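Local coordinates for TudS (Uncultured bacterium, PDB 6Z96), which removes sulfur from thiouracil without redox chemistry, using a [4Fe-4S] cluster that probably takes up the sulfur as a [4Fe-5S] intermediate, at residues Arg93-Glu99 / Ile134-Asp140; Arg59-Val64 / Gly121-Thr125. All coordinates share one frame; numbering follows the deposited sequence.

Contact 1. Residues Arg93-Glu99 / Ile134-Asp140; sequences RFALLKE and IQVFSED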
loop_
_atom_site.group_PDB
_atom_site.type_symbol
_atom_site.label_atom_id
_atom_site.label_comp_id
_atom_site.label_asym_id
_atom_site.label_seq_id
_atom_site.Cartn_x
_atom_site.Cartn_y
_atom_site.Cartn_z
ATOM N N ARG A 93 -7.716 -8.039 -7.891
ATOM C CA ARG A 93 -6.614 -7.973 -8.833
ATOM C C ARG A 93 -6.038 -6.552 -9.005
ATOM O O ARG A 93 -5.157 -6.361 -9.835
ATOM C CB ARG A 93 -7.018 -8.601 -10.191
ATOM C CG ARG A 93 -8.334 -8.123 -10.729
ATOM C CD ARG A 93 -9.090 -9.187 -11.553
ATOM N NE ARG A 93 -8.579 -9.365 -12.907
ATOM C CZ ARG A 93 -9.347 -9.451 -13.992
ATOM N NH1 ARG A 93 -8.800 -9.638 -15.186
ATOM N NH2 ARG A 93 -10.668 -9.335 -13.893
ATOM N N PHE A 94 -6.543 -5.562 -8.226
ATOM C CA PHE A 94 -6.064 -4.180 -8.280
ATOM C C PHE A 94 -5.815 -3.664 -6.860
ATOM O O PHE A 94 -6.606 -3.936 -5.960
ATOM C CB PHE A 94 -7.111 -3.258 -8.926
ATOM C CG PHE A 94 -7.484 -3.652 -10.338
ATOM C CD1 PHE A 94 -6.671 -3.322 -11.401
ATOM C CD2 PHE A 94 -8.644 -4.358 -10.592
ATOM C CE1 PHE A 94 -7.011 -3.692 -12.705
ATOM C CE2 PHE A 94 -8.991 -4.714 -11.899
ATOM C CZ PHE A 94 -8.176 -4.361 -12.941
ATOM N N ALA A 95 -4.750 -2.868 -6.694
ATOM C CA ALA A 95 -4.433 -2.253 -5.409
ATOM C C ALA A 95 -4.170 -0.774 -5.593
ATOM O O ALA A 95 -3.560 -0.368 -6.576
ATOM C CB ALA A 95 -3.204 -2.916 -4.796
ATOM N N LEU A 96 -4.630 0.041 -4.640
ATOM C CA LEU A 96 -4.353 1.476 -4.632
ATOM C C LEU A 96 -3.519 1.679 -3.369
ATOM O O LEU A 96 -4.057 1.633 -2.263
ATOM C CB LEU A 96 -5.656 2.278 -4.542
ATOM C CG LEU A 96 -5.517 3.776 -4.261
ATOM C CD1 LEU A 96 -4.604 4.461 -5.269
ATOM C CD2 LEU A 96 -6.903 4.452 -4.218
ATOM N N LEU A 97 -2.213 1.870 -3.543
ATOM C CA LEU A 97 -1.305 1.951 -2.403
ATOM C C LEU A 97 -0.585 3.278 -2.338
ATOM O O LEU A 97 -0.332 3.905 -3.357
ATOM C CB LEU A 97 -0.293 0.789 -2.456
ATOM C CG LEU A 97 -0.883 -0.620 -2.482
ATOM C CD1 LEU A 97 0.274 -1.687 -2.400
ATOM C CD2 LEU A 97 -1.877 -0.864 -1.330
ATOM N N LYS A 98 -0.225 3.696 -1.115
ATOM C CA LYS A 98 0.424 4.988 -0.870
ATOM C C LYS A 98 1.845 5.099 -1.431
ATOM O O LYS A 98 2.734 4.330 -1.091
ATOM C CB LYS A 98 0.429 5.254 0.661
ATOM C CG LYS A 98 1.177 6.520 1.077
ATOM C CD LYS A 98 0.380 7.772 0.700
ATOM C CE LYS A 98 1.252 9.008 0.855
ATOM N NZ LYS A 98 2.160 9.195 -0.319
ATOM N N GLU A 99 2.083 6.142 -2.226
ATOM C CA GLU A 99 3.391 6.343 -2.840
ATOM C C GLU A 99 4.492 6.673 -1.816
ATOM O O GLU A 99 4.221 7.293 -0.788
ATOM C CB GLU A 99 3.296 7.467 -3.896
ATOM C CG GLU A 99 4.533 7.604 -4.767
ATOM C CD GLU A 99 4.893 6.344 -5.534
ATOM O OE1 GLU A 99 5.409 5.389 -4.903
ATOM O OE2 GLU A 99 4.735 6.331 -6.780
ATOM N N ILE A 134 -1.023 -8.868 -9.391
ATOM C CA ILE A 134 -1.947 -7.822 -8.976
ATOM C C ILE A 134 -1.384 -6.495 -9.436
ATOM O O ILE A 134 -0.190 -6.225 -9.244
ATOM C CB ILE A 134 -2.131 -7.907 -7.440
ATOM C CG1 ILE A 134 -2.873 -9.222 -7.096
ATOM C CG2 ILE A 134 -2.859 -6.682 -6.883
ATOM C CD1 ILE A 134 -2.619 -9.735 -5.711
ATOM N N GLN A 135 -2.219 -5.676 -10.101
ATOM C CA GLN A 135 -1.752 -4.385 -10.584
ATOM C C GLN A 135 -1.834 -3.383 -9.433
ATOM O O GLN A 135 -2.877 -3.273 -8.790
ATOM C CB GLN A 135 -2.624 -3.896 -11.738
ATOM C CG GLN A 135 -2.511 -4.801 -12.960
ATOM C CD GLN A 135 -3.371 -4.246 -14.065
ATOM O OE1 GLN A 135 -4.356 -4.860 -14.498
ATOM N NE2 GLN A 135 -3.031 -3.053 -14.511
ATOM N N VAL A 136 -0.751 -2.656 -9.205
ATOM C CA VAL A 136 -0.683 -1.660 -8.142
ATOM C C VAL A 136 -0.584 -0.275 -8.745
ATOM O O VAL A 136 0.300 -0.004 -9.570
ATOM C CB VAL A 136 0.533 -1.939 -7.220
ATOM C CG1 VAL A 136 0.612 -0.885 -6.097
ATOM C CG2 VAL A 136 0.442 -3.351 -6.634
ATOM N N PHE A 137 -1.437 0.627 -8.264
ATOM C CA PHE A 137 -1.484 2.027 -8.655
ATOM C C PHE A 137 -1.284 2.892 -7.425
ATOM O O PHE A 137 -1.681 2.484 -6.326
ATOM C CB PHE A 137 -2.874 2.358 -9.221
ATOM C CG PHE A 137 -3.221 1.609 -10.493
ATOM C CD1 PHE A 137 -3.049 2.203 -11.727
ATOM C CD2 PHE A 137 -3.720 0.315 -10.444
ATOM C CE1 PHE A 137 -3.370 1.509 -12.895
ATOM C CE2 PHE A 137 -4.042 -0.371 -11.613
ATOM C CZ PHE A 137 -3.893 0.247 -12.818
ATOM N N SER A 138 -0.690 4.072 -7.597
ATOM C CA SER A 138 -0.559 5.006 -6.480
ATOM C C SER A 138 -1.699 6.027 -6.478
ATOM O O SER A 138 -2.501 6.082 -7.424
ATOM C CB SER A 138 0.787 5.718 -6.555
ATOM O OG SER A 138 0.724 6.753 -7.528
ATOM N N GLU A 139 -1.759 6.878 -5.439
ATOM C CA GLU A 139 -2.761 7.941 -5.381
ATOM C C GLU A 139 -2.536 8.990 -6.501
ATOM O O GLU A 139 -3.387 9.862 -6.679
ATOM C CB GLU A 139 -2.790 8.597 -3.988
ATOM C CG GLU A 139 -1.594 9.477 -3.690
ATOM C CD GLU A 139 -0.384 8.797 -3.078
ATOM O OE1 GLU A 139 -0.259 7.557 -3.213
ATOM O OE2 GLU A 139 0.468 9.514 -2.503
ATOM N N ASP A 140 -1.390 8.952 -7.204
ATOM C CA ASP A 140 -1.159 9.861 -8.342
ATOM C C ASP A 140 -1.677 9.244 -9.664
ATOM O O ASP A 140 -1.517 9.861 -10.729
ATOM C CB ASP A 140 0.344 10.108 -8.518
ATOM C CG ASP A 140 1.003 10.729 -7.296
ATOM O OD1 ASP A 140 0.371 11.588 -6.657
ATOM O OD2 ASP A 140 2.143 10.339 -6.976
HETATM O O HOH W 1 3.065 7.853 -8.028
#

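Contact 2. Residues Arg59-Val64 / Gly121-Thr125; sequences RQGEHV and GEGKT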
loop_
_atom_site.group_PDB
_atom_site.type_symbol
_atom_site.label_atom_id
_atom_site.label_comp_id
_atom_site.label_asym_id
_atom_site.label_seq_id
_atom_site.Cartn_x
_atom_site.Cartn_y
_atom_site.Cartn_z
ATOM N N ARG A 59 13.853 0.829 3.097
ATOM C CA ARG A 59 14.390 -0.420 2.561
ATOM C C ARG A 59 15.894 -0.274 2.383
ATOM O O ARG A 59 16.397 0.807 2.052
ATOM C CB ARG A 59 13.771 -0.731 1.194
ATOM C CG ARG A 59 12.277 -1.022 1.271
ATOM C CD ARG A 59 11.789 -1.611 -0.043
ATOM N NE ARG A 59 12.396 -2.935 -0.232
ATOM C CZ ARG A 59 12.007 -3.811 -1.146
ATOM N NH1 ARG A 59 11.018 -3.512 -1.988
ATOM N NH2 ARG A 59 12.621 -4.986 -1.247
ATOM N N GLN A 60 16.615 -1.372 2.581
ATOM C CA GLN A 60 18.038 -1.471 2.271
ATOM C C GLN A 60 18.091 -2.809 1.570
ATOM O O GLN A 60 18.291 -3.843 2.207
ATOM C CB GLN A 60 18.891 -1.431 3.534
ATOM C CG GLN A 60 18.859 -0.050 4.183
ATOM C CD GLN A 60 19.818 0.075 5.336
ATOM O OE1 GLN A 60 20.268 -0.916 5.924
ATOM N NE2 GLN A 60 20.109 1.311 5.724
ATOM N N GLY A 61 17.732 -2.772 0.286
ATOM C CA GLY A 61 17.556 -3.953 -0.543
ATOM C C GLY A 61 16.409 -4.799 -0.036
ATOM O O GLY A 61 15.279 -4.316 0.060
ATOM N N GLU A 62 16.704 -6.049 0.361
ATOM C CA GLU A 62 15.674 -6.954 0.879
ATOM C C GLU A 62 15.328 -6.642 2.339
ATOM O O GLU A 62 14.276 -7.068 2.808
ATOM C CB GLU A 62 16.191 -8.411 0.831
ATOM C CG GLU A 62 16.470 -8.946 -0.560
ATOM C CD GLU A 62 15.166 -9.090 -1.296
ATOM O OE1 GLU A 62 14.208 -9.628 -0.696
ATOM O OE2 GLU A 62 15.083 -8.640 -2.460
ATOM N N HIS A 63 16.204 -5.930 3.064
ATOM C CA HIS A 63 15.933 -5.611 4.469
ATOM C C HIS A 63 15.122 -4.336 4.588
ATOM O O HIS A 63 15.100 -3.514 3.672
ATOM C CB HIS A 63 17.271 -5.402 5.209
ATOM C CG HIS A 63 18.031 -6.681 5.388
ATOM N ND1 HIS A 63 18.032 -7.366 6.590
ATOM C CD2 HIS A 63 18.798 -7.358 4.499
ATOM C CE1 HIS A 63 18.783 -8.450 6.398
ATOM N NE2 HIS A 63 19.282 -8.479 5.168
ATOM N N VAL A 64 14.480 -4.158 5.745
ATOM C CA VAL A 64 13.787 -2.901 6.061
ATOM C C VAL A 64 14.259 -2.572 7.467
ATOM O O VAL A 64 14.232 -3.443 8.355
ATOM C CB VAL A 64 12.257 -2.986 6.013
ATOM C CG1 VAL A 64 11.668 -1.579 6.228
ATOM C CG2 VAL A 64 11.790 -3.564 4.666
ATOM N N GLY A 121 11.669 2.910 -7.276
ATOM C CA GLY A 121 11.587 1.638 -6.576
ATOM C C GLY A 121 10.188 1.362 -6.084
ATOM O O GLY A 121 9.244 2.062 -6.444
ATOM N N GLU A 122 10.047 0.291 -5.320
ATOM C CA GLU A 122 8.736 -0.078 -4.810
ATOM C C GLU A 122 8.866 -0.612 -3.395
ATOM O O GLU A 122 9.942 -1.033 -2.991
ATOM C CB GLU A 122 8.054 -1.085 -5.738
ATOM C CG GLU A 122 8.791 -2.381 -5.894
ATOM C CD GLU A 122 8.395 -3.212 -7.111
ATOM O OE1 GLU A 122 8.958 -4.316 -7.255
ATOM O OE2 GLU A 122 7.555 -2.760 -7.926
ATOM N N GLY A 123 7.775 -0.544 -2.655
ATOM C CA GLY A 123 7.762 -1.055 -1.293
ATOM C C GLY A 123 7.602 -2.568 -1.293
ATOM O O GLY A 123 7.321 -3.181 -2.321
ATOM N N LYS A 124 7.760 -3.181 -0.119
ATOM C CA LYS A 124 7.661 -4.646 0.002
ATOM C C LYS A 124 6.311 -5.232 -0.368
ATOM O O LYS A 124 6.266 -6.307 -0.966
ATOM C CB LYS A 124 7.968 -5.059 1.436
ATOM C CG LYS A 124 9.427 -4.879 1.781
ATOM C CD LYS A 124 10.124 -6.180 1.420
ATOM C CE LYS A 124 11.308 -6.489 2.263
ATOM N NZ LYS A 124 11.784 -7.895 2.004
ATOM N N THR A 125 5.208 -4.552 -0.016
ATOM C CA THR A 125 3.888 -5.060 -0.322
ATOM C C THR A 125 3.627 -4.916 -1.815
ATOM O O THR A 125 3.196 -5.883 -2.444
ATOM C CB THR A 125 2.844 -4.352 0.531
ATOM O OG1 THR A 125 3.050 -4.748 1.902
ATOM C CG2 THR A 125 1.409 -4.758 0.142
#

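Contact 1. Residues Arg93-Glu99 / Ile134-Asp140
Leu97 CD1 rests on Val136 CG1 at 3.8 Å, and Ala95 CB beside them meets Val136 CG2, an apolar layer against which helix 124-131 packs. On the other sheet face Phe94 and Phe137 lie alongside each other, Phe137 CE2 reaching the edge of the Phe94 ring at CD1 (4.0 Å), with helix 142-151 packed against both. Strands 94-96 and 135-137 are neighbours in the four-stranded parallel sheet, 135-137 at its edge, and Ala95 is held twice: its backbone N gives to Gln135 O at 2.8 Å and its O receives Phe137 N. Past the strands' C-terminal ends the contact turns polar. Glu139 folds back, CG between its backbone N and carbonyl carbon (chi1 72°): Glu99 N comes to the syn lone pair of OE1 (2.9 Å), and Lys98 NZ salt-bridges OE2 (2.8 Å) from the syn side, tilted out of the carboxylate plane. A water donates to Glu99 OE2 and Asp140 OD2 and accepts from Ser138 OG, while Glu99 OE1 receives Ser106 N. Lys98 lines the iron-sulfur cluster pocket and touches the cluster, so the bonds from NZ to Glu139 OE2 and Glu99 O probably help position its side chain there.

Contact 2. Residues Arg59-Val64 / Gly121-Thr125
Glu62 O receives Lys124 NZ at 2.7 Å, in the carbonyl plane and on a lone pair, and the same ammonium forms a salt bridge with Asp77 of helix 73-90. The acceptor sits in a beta hairpin, strands 57-60 and 63-66 joined by a type II' turn from Gln60 to His63, and the lysine stands in the first turn of helix 124-131, just after its N-cap residue Gly123. Glu62 OE1 stays 4.0 Å from Lys124 NZ, near enough for attraction but too far for a salt bridge. On its way to the turn the lysine chain bends at chi2 (-90°) and slides past Val64, whose CG2 packs on Lys124 CE at 3.8 Å. Lys124 CD lies over one face of the Arg59 guanidinium, offset toward its rim, where the two long side chains cross at a slant. Arg59 reaches from the hairpin to the loop before the helix. Its NH1 gives to Glu122 O at 2.9 Å, the donor standing above the carbonyl plane, and NH2 turns back to Gly61 O at 3.0 Å, again from above the carbonyl plane, joined there by a weak bond from NE. A leucine in place of Arg59 would probably leave Glu122 O and Gly61 O without these donors and loosen the tie between the turn and the loop before the helix. The bend at Arg59 chi3 (67°) sets the guanidinium so that NE and NH2 both face Gly61 O while NH1 points across to Glu122 O.

In the fold
The centres of contacts 1 and 2 lie about 16 Å apart, and helix 124-131 connects them: it starts in contact 2 and leads into strand 135-137 of contact 1. Their segments alternate along the chain, 59-64, 93-99, 121-125, 134-140. Contact 1 joins the third and fourth strands, in chain order, of the parallel sheet; contact 2 ties the separate hairpin 57-66 to the start of the helix. The two touch directly where Leu97 CD1 packs on Thr125 CG2, 4.1 Å apart. Lys98 borders the iron-sulfur cluster, whereas the nearest atoms of Gly123 and the cluster are about 9 Å apart; contact 2 is centred about 13 Å from the chain centre, contact 1 about 7 Å.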